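Local atomic coordinates of uncharacterized protein (Vanderwaltozyma polyspora, PDB entry 5THE), a protein that binds RNA as a budding yeast Argonaute, of which this is the C-terminal lobe containing the Piwi domain. Residues M236-H247 with Y477-S485. Sequence-based numbering, arbitrary orientation.
With nucleotides of chain B.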
ATOM      1  N   MET A 236     -10.646   3.590  -8.167  1.00 26.16           N
ATOM      2  CA  MET A 236      -9.935   3.944  -6.943  1.00 25.92           C
ATOM      3  C   MET A 236      -8.445   4.030  -7.215  1.00 26.27           C
ATOM      4  O   MET A 236      -7.779   5.009  -6.843  1.00 20.34           O
ATOM      5  CB  MET A 236     -10.224   2.922  -5.844  1.00 23.05           C
ATOM      6  CG  MET A 236     -11.670   2.975  -5.331  1.00 25.80           C
ATOM      7  SD  MET A 236     -11.964   1.934  -3.904  1.00 26.80           S
ATOM      8  CE  MET A 236     -11.550   3.000  -2.529  1.00 27.11           C
ATOM      9  N   LYS A 237      -7.923   3.031  -7.927  1.00 19.88           N
ATOM     10  CA  LYS A 237      -6.499   2.976  -8.235  1.00 21.35           C
ATOM     11  C   LYS A 237      -6.107   4.073  -9.208  1.00 21.92           C
ATOM     12  O   LYS A 237      -5.079   4.728  -9.025  1.00 26.87           O
ATOM     13  CB  LYS A 237      -6.147   1.583  -8.786  1.00 19.00           C
ATOM     14  CG  LYS A 237      -6.353   0.472  -7.750  1.00 24.16           C
ATOM     15  CD  LYS A 237      -7.029  -0.785  -8.320  1.00 23.72           C
ATOM     16  CE  LYS A 237      -6.150  -1.536  -9.325  1.00 21.96           C
ATOM     17  NZ  LYS A 237      -4.867  -2.066  -8.753  1.00 21.25           N
ATOM     18  N   MET A 238      -6.918   4.285 -10.250  1.00 20.83           N
ATOM     19  CA  MET A 238      -6.640   5.350 -11.207  1.00 25.61           C
ATOM     20  C   MET A 238      -6.559   6.692 -10.507  1.00 21.10           C
ATOM     21  O   MET A 238      -5.624   7.472 -10.732  1.00 24.34           O
ATOM     22  CB  MET A 238      -7.731   5.384 -12.274  1.00 19.55           C
ATOM     23  CG  MET A 238      -7.820   4.104 -13.097  1.00 22.71           C
ATOM     24  SD  MET A 238      -9.172   4.243 -14.282  1.00 25.39           S
ATOM     25  CE  MET A 238      -8.835   2.846 -15.378  1.00 28.55           C
ATOM     26  N   ASN A 239      -7.540   6.973  -9.647  1.00 22.66           N
ATOM     27  CA  ASN A 239      -7.592   8.262  -8.971  1.00 22.92           C
ATOM     28  C   ASN A 239      -6.330   8.501  -8.152  1.00 22.13           C
ATOM     29  O   ASN A 239      -5.774   9.604  -8.170  1.00 25.38           O
ATOM     30  CB  ASN A 239      -8.835   8.339  -8.084  1.00 20.65           C
ATOM     31  CG  ASN A 239      -9.108   9.762  -7.553  1.00 29.22           C
ATOM     32  OD1 ASN A 239      -9.562   9.936  -6.437  1.00 31.48           O
ATOM     33  ND2 ASN A 239      -8.888  10.752  -8.375  1.00 19.54           N
ATOM     34  N   LEU A 240      -5.850   7.468  -7.443  1.00 27.18           N
ATOM     35  CA  LEU A 240      -4.586   7.598  -6.714  1.00 30.42           C
ATOM     36  C   LEU A 240      -3.432   7.914  -7.660  1.00 30.16           C
ATOM     37  O   LEU A 240      -2.620   8.809  -7.384  1.00 25.32           O
ATOM     38  CB  LEU A 240      -4.294   6.328  -5.912  1.00 21.02           C
ATOM     39  CG  LEU A 240      -5.257   6.067  -4.740  1.00 24.81           C
ATOM     40  CD1 LEU A 240      -4.998   4.698  -4.114  1.00 22.24           C
ATOM     41  CD2 LEU A 240      -5.162   7.189  -3.675  1.00 20.24           C
ATOM     42  N   LYS A 241      -3.333   7.172  -8.777  1.00 26.25           N
ATOM     43  CA  LYS A 241      -2.279   7.423  -9.755  1.00 23.50           C
ATOM     44  C   LYS A 241      -2.373   8.829 -10.320  1.00 23.70           C
ATOM     45  O   LYS A 241      -1.348   9.446 -10.623  1.00 23.42           O
ATOM     46  CB  LYS A 241      -2.344   6.383 -10.877  1.00 24.23           C
ATOM     47  CG  LYS A 241      -1.768   5.043 -10.440  1.00 25.12           C
ATOM     48  CD  LYS A 241      -2.195   3.932 -11.356  1.00 22.38           C
ATOM     49  CE  LYS A 241      -1.433   2.644 -11.070  1.00 26.08           C
ATOM     50  NZ  LYS A 241      -1.921   1.531 -11.962  1.00 23.84           N
ATOM     51  N   LEU A 242      -3.589   9.367 -10.417  1.00 20.64           N
ATOM     52  CA  LEU A 242      -3.824  10.753 -10.789  1.00 23.39           C
ATOM     53  C   LEU A 242      -3.696  11.722  -9.608  1.00 23.46           C
ATOM     54  O   LEU A 242      -4.231  12.832  -9.684  1.00 23.41           O
ATOM     55  CB  LEU A 242      -5.201  10.875 -11.433  1.00 22.90           C
ATOM     56  CG  LEU A 242      -5.249  10.182 -12.797  1.00 23.98           C
ATOM     57  CD1 LEU A 242      -6.679   9.783 -13.180  1.00 24.58           C
ATOM     58  CD2 LEU A 242      -4.648  11.130 -13.823  1.00 24.56           C
ATOM     59  N   LEU A 243      -3.008  11.324  -8.537  1.00 22.14           N
ATOM     60  CA  LEU A 243      -2.706  12.170  -7.381  1.00 26.32           C
ATOM     61  C   LEU A 243      -3.945  12.503  -6.573  1.00 25.10           C
ATOM     62  O   LEU A 243      -3.940  13.452  -5.787  1.00 28.45           O
ATOM     63  CB  LEU A 243      -1.987  13.467  -7.788  1.00 27.05           C
ATOM     64  CG  LEU A 243      -0.743  13.261  -8.656  1.00 32.21           C
ATOM     65  CD1 LEU A 243      -0.010  14.587  -8.927  1.00 33.66           C
ATOM     66  CD2 LEU A 243       0.185  12.260  -8.008  1.00 23.30           C
ATOM     67  N   GLY A 244      -5.014  11.735  -6.738  1.00 26.88           N
ATOM     68  CA  GLY A 244      -6.227  11.989  -6.003  1.00 24.63           C
ATOM     69  C   GLY A 244      -6.213  11.404  -4.604  1.00 23.42           C
ATOM     70  O   GLY A 244      -5.261  10.776  -4.144  1.00 26.11           O
ATOM     71  N   SER A 245      -7.309  11.654  -3.905  1.00 26.57           N
ATOM     72  CA  SER A 245      -7.580  11.068  -2.604  1.00 29.95           C
ATOM     73  C   SER A 245      -8.941  10.417  -2.714  1.00 23.78           C
ATOM     74  O   SER A 245      -9.883  11.043  -3.207  1.00 27.07           O
ATOM     75  CB  SER A 245      -7.588  12.119  -1.477  1.00 22.11           C
ATOM     76  OG  SER A 245      -6.362  12.809  -1.437  1.00 34.17           O
ATOM     77  N   ASN A 246      -9.041   9.164  -2.289  1.00 18.37           N
ATOM     78  CA  ASN A 246     -10.345   8.512  -2.290  1.00 21.40           C
ATOM     79  C   ASN A 246     -11.045   8.748  -0.960  1.00 24.27           C
ATOM     80  O   ASN A 246     -11.862   9.668  -0.835  1.00 28.32           O
ATOM     81  CB  ASN A 246     -10.175   7.032  -2.602  1.00 22.99           C
ATOM     82  CG  ASN A 246      -9.564   6.828  -3.964  1.00 26.05           C
ATOM     83  OD1 ASN A 246      -9.765   7.654  -4.844  1.00 28.67           O
ATOM     84  ND2 ASN A 246      -8.797   5.748  -4.143  1.00 21.95           N
ATOM     85  N   HIS A 247     -10.727   7.940   0.038  1.00 24.77           N
ATOM     86  CA  HIS A 247     -11.140   8.207   1.401  1.00 22.38           C
ATOM     87  C   HIS A 247      -9.909   8.505   2.235  1.00 23.36           C
ATOM     88  O   HIS A 247      -8.774   8.243   1.832  1.00 26.59           O
ATOM     89  CB  HIS A 247     -11.904   7.017   1.996  1.00 23.39           C
ATOM     90  CG  HIS A 247     -11.077   5.771   2.105  1.00 21.66           C
ATOM     91  ND1 HIS A 247     -10.842   4.931   1.033  1.00 22.86           N
ATOM     92  CD2 HIS A 247     -10.420   5.231   3.160  1.00 24.36           C
ATOM     93  CE1 HIS A 247     -10.095   3.916   1.428  1.00 19.99           C
ATOM     94  NE2 HIS A 247      -9.820   4.074   2.714  1.00 20.00           N
ATOM     95  N   TYR A 477      -7.181   1.729   7.973  1.00 24.74           N
ATOM     96  CA  TYR A 477      -8.391   2.234   7.351  1.00 20.57           C
ATOM     97  C   TYR A 477      -8.125   3.186   6.189  1.00 22.26           C
ATOM     98  O   TYR A 477      -9.078   3.719   5.628  1.00 28.21           O
ATOM     99  CB  TYR A 477      -9.264   2.937   8.404  1.00 22.83           C
ATOM    100  CG  TYR A 477      -9.952   1.992   9.361  1.00 23.72           C
ATOM    101  CD1 TYR A 477      -9.219   1.267  10.311  1.00 21.00           C
ATOM    102  CD2 TYR A 477     -11.330   1.816   9.316  1.00 23.59           C
ATOM    103  CE1 TYR A 477      -9.845   0.406  11.190  1.00 22.22           C
ATOM    104  CE2 TYR A 477     -11.969   0.955  10.194  1.00 19.96           C
ATOM    105  CZ  TYR A 477     -11.217   0.260  11.126  1.00 25.07           C
ATOM    106  OH  TYR A 477     -11.850  -0.592  11.980  1.00 25.68           O
ATOM    107  N   ILE A 478      -6.869   3.416   5.803  1.00 23.43           N
ATOM    108  CA  ILE A 478      -6.632   4.306   4.676  1.00 26.42           C
ATOM    109  C   ILE A 478      -5.810   3.614   3.597  1.00 24.49           C
ATOM    110  O   ILE A 478      -4.920   4.218   2.994  1.00 31.43           O
ATOM    111  CB  ILE A 478      -5.960   5.619   5.115  1.00 35.73           C
ATOM    112  CG1 ILE A 478      -4.752   5.353   5.997  1.00 39.94           C
ATOM    113  CG2 ILE A 478      -6.954   6.512   5.836  1.00 47.43           C
ATOM    114  CD1 ILE A 478      -4.132   6.607   6.497  1.00 46.78           C
ATOM    115  N   PHE A 479      -6.091   2.346   3.348  1.00 21.20           N
ATOM    116  CA  PHE A 479      -5.545   1.687   2.168  1.00 21.40           C
ATOM    117  C   PHE A 479      -6.411   2.099   0.980  1.00 19.35           C
ATOM    118  O   PHE A 479      -7.561   1.663   0.856  1.00 27.27           O
ATOM    119  CB  PHE A 479      -5.520   0.181   2.379  1.00 18.30           C
ATOM    120  CG  PHE A 479      -4.880  -0.579   1.265  1.00 24.38           C
ATOM    121  CD1 PHE A 479      -3.530  -0.426   0.987  1.00 23.49           C
ATOM    122  CD2 PHE A 479      -5.621  -1.477   0.514  1.00 24.88           C
ATOM    123  CE1 PHE A 479      -2.932  -1.156  -0.019  1.00 24.64           C
ATOM    124  CE2 PHE A 479      -5.034  -2.198  -0.501  1.00 22.89           C
ATOM    125  CZ  PHE A 479      -3.687  -2.041  -0.777  1.00 21.54           C
ATOM    126  N   GLY A 480      -5.878   2.962   0.124  1.00 20.97           N
ATOM    127  CA  GLY A 480      -6.719   3.736  -0.773  1.00 18.87           C
ATOM    128  C   GLY A 480      -7.371   2.962  -1.909  1.00 20.65           C
ATOM    129  O   GLY A 480      -8.205   3.546  -2.610  1.00 22.47           O
ATOM    130  N   ARG A 481      -7.033   1.687  -2.120  1.00 22.04           N
ATOM    131  CA  ARG A 481      -7.707   0.925  -3.169  1.00 25.37           C
ATOM    132  C   ARG A 481      -8.730  -0.079  -2.639  1.00 26.20           C
ATOM    133  O   ARG A 481      -9.252  -0.888  -3.414  1.00 18.35           O
ATOM    134  CB  ARG A 481      -6.683   0.226  -4.074  1.00 23.93           C
ATOM    135  CG  ARG A 481      -6.081  -1.064  -3.544  1.00 21.13           C
ATOM    136  CD  ARG A 481      -5.112  -1.677  -4.556  1.00 18.46           C
ATOM    137  NE  ARG A 481      -4.608  -2.964  -4.091  1.00 23.25           N
ATOM    138  CZ  ARG A 481      -3.598  -3.635  -4.641  1.00 22.92           C
ATOM    139  NH1 ARG A 481      -2.940  -3.144  -5.688  1.00 23.24           N
ATOM    140  NH2 ARG A 481      -3.246  -4.804  -4.134  1.00 21.33           N
ATOM    141  N   SER A 482      -9.082  -0.024  -1.359  1.00 22.35           N
ATOM    142  CA  SER A 482     -10.135  -0.885  -0.855  1.00 19.54           C
ATOM    143  C   SER A 482     -11.089  -0.063  -0.008  1.00 25.64           C
ATOM    144  O   SER A 482     -10.743   1.011   0.486  1.00 29.09           O
ATOM    145  CB  SER A 482      -9.570  -2.061  -0.045  1.00 26.39           C
ATOM    146  OG  SER A 482      -9.153  -1.629   1.236  1.00 38.86           O
ATOM    147  N   THR A 483     -12.316  -0.567   0.127  1.00 22.77           N
ATOM    148  CA  THR A 483     -13.315   0.036   1.011  1.00 24.20           C
ATOM    149  C   THR A 483     -13.405  -0.736   2.314  1.00 24.03           C
ATOM    150  O   THR A 483     -14.477  -0.915   2.895  1.00 19.39           O
ATOM    151  CB  THR A 483     -14.667   0.103   0.310  1.00 25.98           C
ATOM    152  OG1 THR A 483     -15.042  -1.206  -0.151  1.00 23.41           O
ATOM    153  CG2 THR A 483     -14.567   1.034  -0.898  1.00 19.94           C
ATOM    154  N   THR A 484     -12.261  -1.243   2.772  1.00 21.65           N
ATOM    155  CA  THR A 484     -12.195  -2.047   3.978  1.00 24.20           C
ATOM    156  C   THR A 484     -10.997  -1.588   4.780  1.00 26.09           C
ATOM    157  O   THR A 484     -10.065  -0.998   4.231  1.00 21.75           O
ATOM    158  CB  THR A 484     -12.034  -3.534   3.657  1.00 25.17           C
ATOM    159  OG1 THR A 484     -10.809  -3.702   2.940  1.00 20.52           O
ATOM    160  CG2 THR A 484     -13.221  -4.063   2.800  1.00 25.39           C
ATOM    161  N   SER A 485     -11.017  -1.870   6.083  1.00 22.09           N
ATOM    162  CA  SER A 485      -9.777  -1.844   6.848  1.00 25.35           C
ATOM    163  C   SER A 485      -8.983  -3.108   6.519  1.00 23.56           C
ATOM    164  O   SER A 485      -9.530  -4.218   6.525  1.00 25.10           O
ATOM    165  CB  SER A 485     -10.050  -1.733   8.348  1.00 21.36           C
ATOM    166  OG  SER A 485     -10.826  -2.822   8.826  1.00 23.54           O
TER
ATOM    167  P     A B   4      -6.615  -5.796  -2.356  1.00 23.34           P
ATOM    168  OP1   A B   4      -5.411  -4.925  -2.349  1.00 26.22           O
ATOM    169  OP2   A B   4      -6.686  -7.012  -3.173  1.00 26.53           O
ATOM    170  O5'   A B   4      -6.948  -6.185  -0.850  1.00 25.45           O
ATOM    171  C5'   A B   4      -7.316  -5.177   0.073  1.00 22.47           C
ATOM    172  C4'   A B   4      -8.537  -5.557   0.863  1.00 19.97           C
ATOM    173  O4'   A B   4      -9.677  -5.702  -0.014  1.00 23.30           O
ATOM    174  C3'   A B   4      -8.468  -6.875   1.607  1.00 21.09           C
ATOM    175  O3'   A B   4      -7.750  -6.738   2.816  1.00 22.41           O
ATOM    176  C2'   A B   4      -9.942  -7.215   1.793  1.00 24.34           C
ATOM    177  O2'   A B   4     -10.508  -6.427   2.836  1.00 25.47           O
ATOM    178  C1'   A B   4     -10.522  -6.719   0.462  1.00 27.65           C
ATOM    179  N9    A B   4     -10.536  -7.774  -0.558  1.00 32.26           N
ATOM    180  C8    A B   4      -9.463  -8.241  -1.274  1.00 35.12           C
ATOM    181  N7    A B   4      -9.766  -9.190  -2.125  1.00 36.67           N
ATOM    182  C5    A B   4     -11.130  -9.345  -1.955  1.00 37.94           C
ATOM    183  C6    A B   4     -12.028 -10.194  -2.585  1.00 44.42           C
ATOM    184  N6    A B   4     -11.626 -11.062  -3.521  1.00 48.21           N
ATOM    185  N1    A B   4     -13.326 -10.109  -2.212  1.00 54.27           N
ATOM    186  C2    A B   4     -13.673  -9.212  -1.264  1.00 56.16           C
ATOM    187  N3    A B   4     -12.908  -8.342  -0.596  1.00 43.10           N
ATOM    188  C4    A B   4     -11.630  -8.478  -0.995  1.00 41.80           C
ATOM    189  P     A B   3      -6.778  -5.242  -7.748  1.00 23.50           P
ATOM    190  OP1   A B   3      -5.527  -4.441  -7.588  1.00 27.49           O
ATOM    191  OP2   A B   3      -6.714  -6.667  -8.191  1.00 22.67           O
ATOM    192  O5'   A B   3      -7.649  -5.175  -6.411  1.00 24.31           O
ATOM    193  C5'   A B   3      -7.873  -3.927  -5.775  1.00 23.69           C
ATOM    194  C4'   A B   3      -8.938  -4.032  -4.719  1.00 25.00           C
ATOM    195  O4'   A B   3     -10.235  -4.297  -5.314  1.00 26.09           O
ATOM    196  C3'   A B   3      -8.762  -5.156  -3.716  1.00 24.04           C
ATOM    197  O3'   A B   3      -7.826  -4.817  -2.725  1.00 26.15           O
ATOM    198  C2'   A B   3     -10.172  -5.325  -3.177  1.00 25.10           C
ATOM    199  O2'   A B   3     -10.472  -4.296  -2.241  1.00 25.57           O
ATOM    200  C1'   A B   3     -10.999  -5.106  -4.447  1.00 25.12           C
ATOM    201  N9    A B   3     -11.212  -6.394  -5.105  1.00 28.26           N
ATOM    202  C8    A B   3     -10.326  -7.083  -5.904  1.00 25.37           C
ATOM    203  N7    A B   3     -10.794  -8.245  -6.294  1.00 32.29           N
ATOM    204  C5    A B   3     -12.048  -8.307  -5.713  1.00 28.78           C
ATOM    205  C6    A B   3     -13.019  -9.299  -5.759  1.00 39.47           C
ATOM    206  N6    A B   3     -12.843 -10.432  -6.462  1.00 46.28           N
ATOM    207  N1    A B   3     -14.155  -9.061  -5.068  1.00 45.71           N
ATOM    208  C2    A B   3     -14.274  -7.906  -4.381  1.00 47.56           C
ATOM    209  N3    A B   3     -13.416  -6.889  -4.250  1.00 31.83           N
ATOM    210  C4    A B   3     -12.315  -7.178  -4.957  1.00 34.41           C
ATOM    211  P     A B   2      -8.389  -7.637 -12.760  1.00 23.97           P
ATOM    212  OP1   A B   2      -8.221  -8.988 -12.167  1.00 22.21           O
ATOM    213  OP2   A B   2      -9.424  -7.379 -13.810  1.00 22.82           O
ATOM    214  O5'   A B   2      -8.601  -6.602 -11.570  1.00 26.10           O
ATOM    215  C5'   A B   2      -8.439  -5.197 -11.778  1.00 21.25           C
ATOM    216  C4'   A B   2      -9.121  -4.412 -10.694  1.00 23.35           C
ATOM    217  O4'   A B   2     -10.550  -4.574 -10.818  1.00 25.60           O
ATOM    218  C3'   A B   2      -8.836  -4.863  -9.273  1.00 24.36           C
ATOM    219  O3'   A B   2      -7.619  -4.373  -8.791  1.00 25.47           O
ATOM    220  C2'   A B   2     -10.049  -4.345  -8.516  1.00 22.95           C
ATOM    221  O2'   A B   2      -9.958  -2.937  -8.349  1.00 22.42           O
ATOM    222  C1'   A B   2     -11.146  -4.619  -9.534  1.00 25.10           C
ATOM    223  N9    A B   2     -11.746  -5.960  -9.396  1.00 23.09           N
ATOM    224  C8    A B   2     -11.291  -7.127  -9.960  1.00 18.41           C
ATOM    225  N7    A B   2     -12.041  -8.165  -9.720  1.00 27.37           N
ATOM    226  C5    A B   2     -13.081  -7.632  -8.966  1.00 32.83           C
ATOM    227  C6    A B   2     -14.204  -8.230  -8.403  1.00 46.01           C
ATOM    228  N6    A B   2     -14.437  -9.536  -8.548  1.00 47.84           N
ATOM    229  N1    A B   2     -15.053  -7.439  -7.693  1.00 50.28           N
ATOM    230  C2    A B   2     -14.761  -6.131  -7.583  1.00 48.70           C
ATOM    231  N3    A B   2     -13.717  -5.444  -8.074  1.00 31.22           N
ATOM    232  C4    A B   2     -12.916  -6.274  -8.752  1.00 22.37           C
TER
HETATM  233  O   HOH W   1      -8.856   1.375   3.367  1.00 26.79           O
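Met236, near the end of helix 228-241, lies against the loop 477-485 with its CA 5.3 Å from that of Arg481, within a type I turn from Phe479 to Ser482. The Asn246 amide ties the helix to the loop: ND2 donates to Gly480 O at 2.7 Å and, with its other N-H, to Met236 O at 3.0 Å, both acceptors close to the amide plane. Leu240 N reaches that Met236 oxygen from the opposite face. Leu240 CD1 packs on the Gly480 carbonyl carbon, and a side chain at Gly480 would run into it. The Met236 chain, bent at chi3 (88°), brings CE to 3.4 Å from Gly480 O. Farther along, His247 NE2 makes a weak bond to Tyr477 O and meets a water that also lies within hydrogen-bonding reach of Phe479 O and Thr484 O.

On the RNA side, Lys237 CG rests on Arg481 CB; the lysine's NZ donates to OP1 of A3 of chain B (2.7 Å). The Arg481 chain, extended from CG to NE, carries the guanidinium out to A4 of chain B, where NE (2.7 Å) and NH2 (2.8 Å) both bond OP1 at the guanidinium edge; OP1 of A3 of chain B lies over one face. A leucine in place of Arg481 would probably leave the A4 phosphate without this two-pronged grip. Ile549 O, at the C-terminus, accepts from both cations and is likely to steady them, consistent with a Piwi-domain site that holds successive phosphates of the strand.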